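Local coordinates for protein sugar-phosphate aldolase (Thermotoga maritima, PDB 1PVT) that belongs to the class II aldolase and adducin family and has an AraD-like domain, at residues Phe157-Phe167 with Lys182-Asp192. Numbering follows the deposited sequence.
Sequences FFPQGISVVEF and KSEGKDAVLWD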
ATOM      1  N   PHE A 157      -6.454  -6.890  13.927  1.00 73.51           N
ATOM      2  CA  PHE A 157      -6.055  -6.658  12.552  1.00 75.02           C
ATOM      3  C   PHE A 157      -4.631  -7.136  12.275  1.00 75.74           C
ATOM      4  O   PHE A 157      -4.247  -7.343  11.119  1.00 76.18           O
ATOM      5  CB  PHE A 157      -6.194  -5.173  12.207  1.00 76.38           C
ATOM      6  CG  PHE A 157      -7.620  -4.685  12.159  1.00 77.17           C
ATOM      7  CD1 PHE A 157      -8.399  -4.644  13.314  1.00 76.93           C
ATOM      8  CD2 PHE A 157      -8.176  -4.241  10.959  1.00 77.15           C
ATOM      9  CE1 PHE A 157      -9.714  -4.162  13.276  1.00 77.01           C
ATOM     10  CE2 PHE A 157      -9.492  -3.757  10.911  1.00 77.38           C
ATOM     11  CZ  PHE A 157     -10.262  -3.717  12.071  1.00 76.68           C
ATOM     12  N   PHE A 158      -3.844  -7.313  13.331  1.00 76.12           N
ATOM     13  CA  PHE A 158      -2.472  -7.780  13.165  1.00 76.54           C
ATOM     14  C   PHE A 158      -2.191  -8.857  14.168  1.00 77.89           C
ATOM     15  O   PHE A 158      -1.466  -8.643  15.143  1.00 77.89           O
ATOM     16  CB  PHE A 158      -1.487  -6.643  13.354  1.00 75.26           C
ATOM     17  CG  PHE A 158      -1.856  -5.431  12.598  1.00 73.68           C
ATOM     18  CD1 PHE A 158      -2.706  -4.488  13.156  1.00 73.56           C
ATOM     19  CD2 PHE A 158      -1.419  -5.258  11.297  1.00 72.34           C
ATOM     20  CE1 PHE A 158      -3.120  -3.389  12.425  1.00 73.34           C
ATOM     21  CE2 PHE A 158      -1.825  -4.165  10.558  1.00 71.96           C
ATOM     22  CZ  PHE A 158      -2.679  -3.226  11.122  1.00 72.79           C
ATOM     23  N   PRO A 159      -2.788 -10.033  13.956  1.00 79.62           N
ATOM     24  CA  PRO A 159      -2.608 -11.179  14.842  1.00 81.39           C
ATOM     25  C   PRO A 159      -1.121 -11.518  14.928  1.00 83.57           C
ATOM     26  O   PRO A 159      -0.589 -11.753  16.014  1.00 83.75           O
ATOM     27  CB  PRO A 159      -3.428 -12.267  14.156  1.00 80.51           C
ATOM     28  CG  PRO A 159      -4.527 -11.485  13.510  1.00 79.53           C
ATOM     29  CD  PRO A 159      -3.761 -10.343  12.895  1.00 79.67           C
ATOM     30  N   GLN A 160      -0.443 -11.532  13.784  1.00 85.94           N
ATOM     31  CA  GLN A 160       0.988 -11.827  13.773  1.00 88.11           C
ATOM     32  C   GLN A 160       1.816 -10.590  14.146  1.00 87.52           C
ATOM     33  O   GLN A 160       2.894 -10.706  14.749  1.00 88.47           O
ATOM     34  CB  GLN A 160       1.427 -12.342  12.395  1.00 90.74           C
ATOM     35  CG  GLN A 160       1.320 -13.863  12.206  1.00 94.42           C
ATOM     36  CD  GLN A 160      -0.119 -14.381  12.214  1.00 96.12           C
ATOM     37  OE1 GLN A 160      -0.783 -14.402  13.258  1.00 97.04           O
ATOM     38  NE2 GLN A 160      -0.604 -14.801  11.040  1.00 96.68           N
ATOM     39  N   GLY A 161       1.307  -9.410  13.796  1.00 85.52           N
ATOM     40  CA  GLY A 161       2.029  -8.188  14.093  1.00 81.94           C
ATOM     41  C   GLY A 161       2.597  -7.611  12.816  1.00 79.36           C
ATOM     42  O   GLY A 161       2.143  -7.958  11.725  1.00 78.64           O
ATOM     43  N   ILE A 162       3.603  -6.751  12.943  1.00 77.49           N
ATOM     44  CA  ILE A 162       4.207  -6.103  11.780  1.00 76.33           C
ATOM     45  C   ILE A 162       5.720  -6.224  11.709  1.00 74.60           C
ATOM     46  O   ILE A 162       6.372  -6.592  12.684  1.00 74.46           O
ATOM     47  CB  ILE A 162       3.871  -4.598  11.754  1.00 76.71           C
ATOM     48  CG1 ILE A 162       4.059  -4.011  13.154  1.00 76.70           C
ATOM     49  CG2 ILE A 162       2.455  -4.387  11.268  1.00 77.51           C
ATOM     50  CD1 ILE A 162       3.774  -2.538  13.248  1.00 76.55           C
ATOM     51  N   SER A 163       6.271  -5.882  10.550  1.00 72.46           N
ATOM     52  CA  SER A 163       7.709  -5.941  10.346  1.00 71.54           C
ATOM     53  C   SER A 163       8.205  -4.686   9.639  1.00 71.05           C
ATOM     54  O   SER A 163       7.492  -4.093   8.827  1.00 70.83           O
ATOM     55  CB  SER A 163       8.058  -7.170   9.517  1.00 71.38           C
ATOM     56  OG  SER A 163       7.342  -7.152   8.296  1.00 71.86           O
ATOM     57  N   VAL A 164       9.428  -4.281   9.958  1.00 70.69           N
ATOM     58  CA  VAL A 164      10.019  -3.100   9.351  1.00 70.09           C
ATOM     59  C   VAL A 164      10.866  -3.555   8.181  1.00 71.50           C
ATOM     60  O   VAL A 164      11.290  -4.702   8.137  1.00 71.37           O
ATOM     61  CB  VAL A 164      10.913  -2.352  10.346  1.00 68.46           C
ATOM     62  CG1 VAL A 164      11.448  -1.092   9.708  1.00 67.51           C
ATOM     63  CG2 VAL A 164      10.133  -2.023  11.597  1.00 66.60           C
ATOM     64  N   VAL A 165      11.114  -2.658   7.237  1.00 74.25           N
ATOM     65  CA  VAL A 165      11.910  -2.988   6.061  1.00 77.54           C
ATOM     66  C   VAL A 165      12.936  -1.898   5.743  1.00 80.65           C
ATOM     67  O   VAL A 165      12.568  -0.750   5.487  1.00 81.06           O
ATOM     68  CB  VAL A 165      11.004  -3.186   4.827  1.00 77.08           C
ATOM     69  CG1 VAL A 165      11.853  -3.368   3.575  1.00 76.58           C
ATOM     70  CG2 VAL A 165      10.101  -4.387   5.035  1.00 76.85           C
ATOM     71  N   GLU A 166      14.219  -2.262   5.753  1.00 84.02           N
ATOM     72  CA  GLU A 166      15.291  -1.312   5.457  1.00 86.61           C
ATOM     73  C   GLU A 166      15.060  -0.752   4.055  1.00 87.17           C
ATOM     74  O   GLU A 166      15.219  -1.452   3.051  1.00 87.11           O
ATOM     75  CB  GLU A 166      16.664  -1.990   5.519  1.00 88.51           C
ATOM     76  CG  GLU A 166      16.734  -3.255   6.376  1.00 92.34           C
ATOM     77  CD  GLU A 166      16.046  -4.457   5.721  1.00 94.84           C
ATOM     78  OE1 GLU A 166      16.311  -4.717   4.521  1.00 95.62           O
ATOM     79  OE2 GLU A 166      15.250  -5.144   6.406  1.00 95.56           O
ATOM     80  N   PHE A 167      14.675   0.518   4.006  1.00 88.10           N
ATOM     81  CA  PHE A 167      14.393   1.209   2.757  1.00 88.61           C
ATOM     82  C   PHE A 167      15.686   1.585   2.040  1.00 88.28           C
ATOM     83  O   PHE A 167      16.506   2.328   2.582  1.00 87.92           O
ATOM     84  CB  PHE A 167      13.588   2.476   3.054  1.00 89.84           C
ATOM     85  CG  PHE A 167      12.836   3.012   1.869  1.00 91.10           C
ATOM     86  CD1 PHE A 167      11.503   2.669   1.663  1.00 91.36           C
ATOM     87  CD2 PHE A 167      13.461   3.856   0.956  1.00 91.24           C
ATOM     88  CE1 PHE A 167      10.802   3.163   0.562  1.00 92.10           C
ATOM     89  CE2 PHE A 167      12.767   4.354  -0.147  1.00 91.72           C
ATOM     90  CZ  PHE A 167      11.435   4.007  -0.344  1.00 91.70           C
ATOM     91  N   LYS A 182       9.242 -10.054   4.599  1.00 92.34           N
ATOM     92  CA  LYS A 182       8.839  -9.607   5.925  1.00 92.41           C
ATOM     93  C   LYS A 182       7.319  -9.703   5.994  1.00 93.11           C
ATOM     94  O   LYS A 182       6.738  -9.973   7.045  1.00 92.98           O
ATOM     95  CB  LYS A 182       9.279  -8.161   6.136  1.00 91.91           C
ATOM     96  CG  LYS A 182      10.557  -7.784   5.397  1.00 90.96           C
ATOM     97  CD  LYS A 182      11.754  -8.606   5.851  1.00 89.80           C
ATOM     98  CE  LYS A 182      12.979  -8.311   4.987  1.00 88.81           C
ATOM     99  NZ  LYS A 182      13.390  -6.873   5.026  1.00 87.13           N
ATOM    100  N   SER A 183       6.685  -9.486   4.848  1.00 94.10           N
ATOM    101  CA  SER A 183       5.236  -9.537   4.745  1.00 95.66           C
ATOM    102  C   SER A 183       4.713 -10.974   4.696  1.00 96.86           C
ATOM    103  O   SER A 183       3.655 -11.242   4.116  1.00 97.28           O
ATOM    104  CB  SER A 183       4.789  -8.787   3.492  1.00 95.46           C
ATOM    105  OG  SER A 183       3.386  -8.875   3.320  1.00 96.23           O
ATOM    106  N   GLU A 184       5.451 -11.901   5.303  1.00 97.78           N
ATOM    107  CA  GLU A 184       5.046 -13.304   5.300  1.00 98.28           C
ATOM    108  C   GLU A 184       3.748 -13.486   6.081  1.00 96.88           C
ATOM    109  O   GLU A 184       3.740 -13.446   7.313  1.00 96.54           O
ATOM    110  CB  GLU A 184       6.156 -14.179   5.902  1.00101.18           C
ATOM    111  CG  GLU A 184       5.926 -15.701   5.806  1.00104.52           C
ATOM    112  CD  GLU A 184       5.897 -16.226   4.370  1.00106.28           C
ATOM    113  OE1 GLU A 184       6.850 -15.952   3.603  1.00107.45           O
ATOM    114  OE2 GLU A 184       4.923 -16.925   4.012  1.00106.81           O
ATOM    115  N   GLY A 185       2.652 -13.673   5.348  1.00 95.58           N
ATOM    116  CA  GLY A 185       1.354 -13.866   5.973  1.00 93.63           C
ATOM    117  C   GLY A 185       0.943 -12.734   6.897  1.00 91.58           C
ATOM    118  O   GLY A 185      -0.073 -12.829   7.591  1.00 91.71           O
ATOM    119  N   LYS A 186       1.740 -11.665   6.910  1.00 88.67           N
ATOM    120  CA  LYS A 186       1.468 -10.500   7.740  1.00 84.77           C
ATOM    121  C   LYS A 186       0.617  -9.496   6.968  1.00 82.62           C
ATOM    122  O   LYS A 186       0.596  -9.517   5.735  1.00 82.00           O
ATOM    123  CB  LYS A 186       2.786  -9.860   8.187  1.00 83.73           C
ATOM    124  CG  LYS A 186       3.604 -10.770   9.086  1.00 82.57           C
ATOM    125  CD  LYS A 186       4.609 -10.000   9.912  1.00 80.55           C
ATOM    126  CE  LYS A 186       5.085 -10.841  11.084  1.00 79.29           C
ATOM    127  NZ  LYS A 186       5.998 -10.081  11.978  1.00 79.14           N
ATOM    128  N   ASP A 187      -0.090  -8.622   7.679  1.00 80.05           N
ATOM    129  CA  ASP A 187      -0.927  -7.656   6.989  1.00 77.42           C
ATOM    130  C   ASP A 187      -0.454  -6.210   6.940  1.00 75.03           C
ATOM    131  O   ASP A 187      -1.250  -5.312   6.661  1.00 74.97           O
ATOM    132  CB  ASP A 187      -2.352  -7.705   7.526  1.00 79.08           C
ATOM    133  CG  ASP A 187      -3.230  -8.663   6.739  1.00 81.18           C
ATOM    134  OD1 ASP A 187      -2.926  -8.919   5.549  1.00 81.95           O
ATOM    135  OD2 ASP A 187      -4.233  -9.149   7.301  1.00 82.81           O
ATOM    136  N   ALA A 188       0.837  -5.982   7.176  1.00 71.85           N
ATOM    137  CA  ALA A 188       1.392  -4.634   7.130  1.00 68.36           C
ATOM    138  C   ALA A 188       2.910  -4.611   7.280  1.00 66.57           C
ATOM    139  O   ALA A 188       3.480  -5.339   8.095  1.00 66.67           O
ATOM    140  CB  ALA A 188       0.754  -3.771   8.213  1.00 67.53           C
ATOM    141  N   VAL A 189       3.558  -3.765   6.488  1.00 64.48           N
ATOM    142  CA  VAL A 189       5.003  -3.617   6.542  1.00 63.30           C
ATOM    143  C   VAL A 189       5.340  -2.146   6.649  1.00 62.48           C
ATOM    144  O   VAL A 189       4.809  -1.336   5.894  1.00 62.79           O
ATOM    145  CB  VAL A 189       5.678  -4.187   5.283  1.00 63.54           C
ATOM    146  CG1 VAL A 189       6.990  -3.447   4.999  1.00 62.74           C
ATOM    147  CG2 VAL A 189       5.952  -5.668   5.485  1.00 63.93           C
ATOM    148  N   LEU A 190       6.221  -1.806   7.585  1.00 61.68           N
ATOM    149  CA  LEU A 190       6.631  -0.422   7.777  1.00 62.04           C
ATOM    150  C   LEU A 190       7.943  -0.190   7.074  1.00 63.29           C
ATOM    151  O   LEU A 190       8.949  -0.765   7.478  1.00 64.40           O
ATOM    152  CB  LEU A 190       6.836  -0.116   9.257  1.00 59.97           C
ATOM    153  CG  LEU A 190       5.616   0.056  10.144  1.00 58.74           C
ATOM    154  CD1 LEU A 190       6.049  -0.145  11.568  1.00 58.22           C
ATOM    155  CD2 LEU A 190       4.990   1.427   9.941  1.00 57.67           C
ATOM    156  N   TRP A 191       7.945   0.623   6.018  1.00 64.66           N
ATOM    157  CA  TRP A 191       9.197   0.926   5.327  1.00 65.55           C
ATOM    158  C   TRP A 191       9.840   1.966   6.204  1.00 67.90           C
ATOM    159  O   TRP A 191       9.489   3.142   6.146  1.00 67.80           O
ATOM    160  CB  TRP A 191       8.975   1.526   3.940  1.00 63.11           C
ATOM    161  CG  TRP A 191       8.372   0.590   2.949  1.00 61.96           C
ATOM    162  CD1 TRP A 191       8.159  -0.755   3.102  1.00 61.66           C
ATOM    163  CD2 TRP A 191       7.890   0.928   1.644  1.00 60.74           C
ATOM    164  NE1 TRP A 191       7.570  -1.269   1.970  1.00 61.29           N
ATOM    165  CE2 TRP A 191       7.395  -0.257   1.061  1.00 60.76           C
ATOM    166  CE3 TRP A 191       7.825   2.117   0.916  1.00 59.43           C
ATOM    167  CZ2 TRP A 191       6.845  -0.284  -0.219  1.00 60.25           C
ATOM    168  CZ3 TRP A 191       7.278   2.088  -0.355  1.00 60.61           C
ATOM    169  CH2 TRP A 191       6.795   0.895  -0.909  1.00 60.35           C
ATOM    170  N   ASP A 192      10.771   1.521   7.035  1.00 71.08           N
ATOM    171  CA  ASP A 192      11.450   2.407   7.953  1.00 73.57           C
ATOM    172  C   ASP A 192      11.814   3.733   7.303  1.00 73.98           C
ATOM    173  O   ASP A 192      12.537   3.770   6.305  1.00 74.18           O
ATOM    174  CB  ASP A 192      12.703   1.729   8.508  1.00 75.94           C
ATOM    175  CG  ASP A 192      13.382   2.561   9.573  1.00 77.82           C
ATOM    176  OD1 ASP A 192      13.995   3.586   9.207  1.00 78.96           O
ATOM    177  OD2 ASP A 192      13.288   2.195  10.772  1.00 79.38           O
TER
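Ser163 and Val165 bond to Leu190 where two parallel strands pair at the edge of the sheet. The strands, 163-165 and 188-191, belong to a beta-alpha-beta unit whose connecting helix is 173-182, within a class II aldolase domain of the AraD-like type. Leu190 is held through both its backbone N and its backbone O: the N donates to Ser163 O at 2.9 Å, and the O accepts from Val165 N at 2.9 Å. The first bond is the straighter, 164° at the hydrogen against 140°. Val164 CA also points a hydrogen at Leu190 O.

One face of the pair carries Ser163, Val165, Val189 and Trp191. Val165 CG2 sits between Val189 CG1 and Lys182 CG, the latter at 3.4 Å. Trp191 CD1 lies near Val165 CB, and the six-membered ring of the indole lies oblique to the Phe167 ring, though their closest approach is doubtful in the model. Helix 173-182 lies against this face, where Leu175 touches both Phe167 and Trp191.

Val164 and Leu190 point to the other face, and Val164 CG1 meets Asp192 CB. Ile162, in the loop before the strand, packs against Leu190, their CD1 atoms 3.7 Å apart. Ile162 CG2 and Phe158 CE2 both rest on Ala188 CB; the phenyl CE2 is 3.5 Å from it. Phe158 also touches Arg209 and Leu213 of helix 203-224. Asp187, beside this end of the strand, forms a salt bridge with Arg209.

Lys182, in the last turn of the connecting helix, joins the helix end to the first strand. Its O accepts a weak hydrogen bond from Ser163 OG. Two bends in its side chain, at chi2 and chi4, bring its ammonium to Glu166, whose other oxygen, OE1, pairs with Lys178. Lys182 NZ meets Glu166 OE2 on the syn side at 2.9 Å, 16° out of the carboxylate plane.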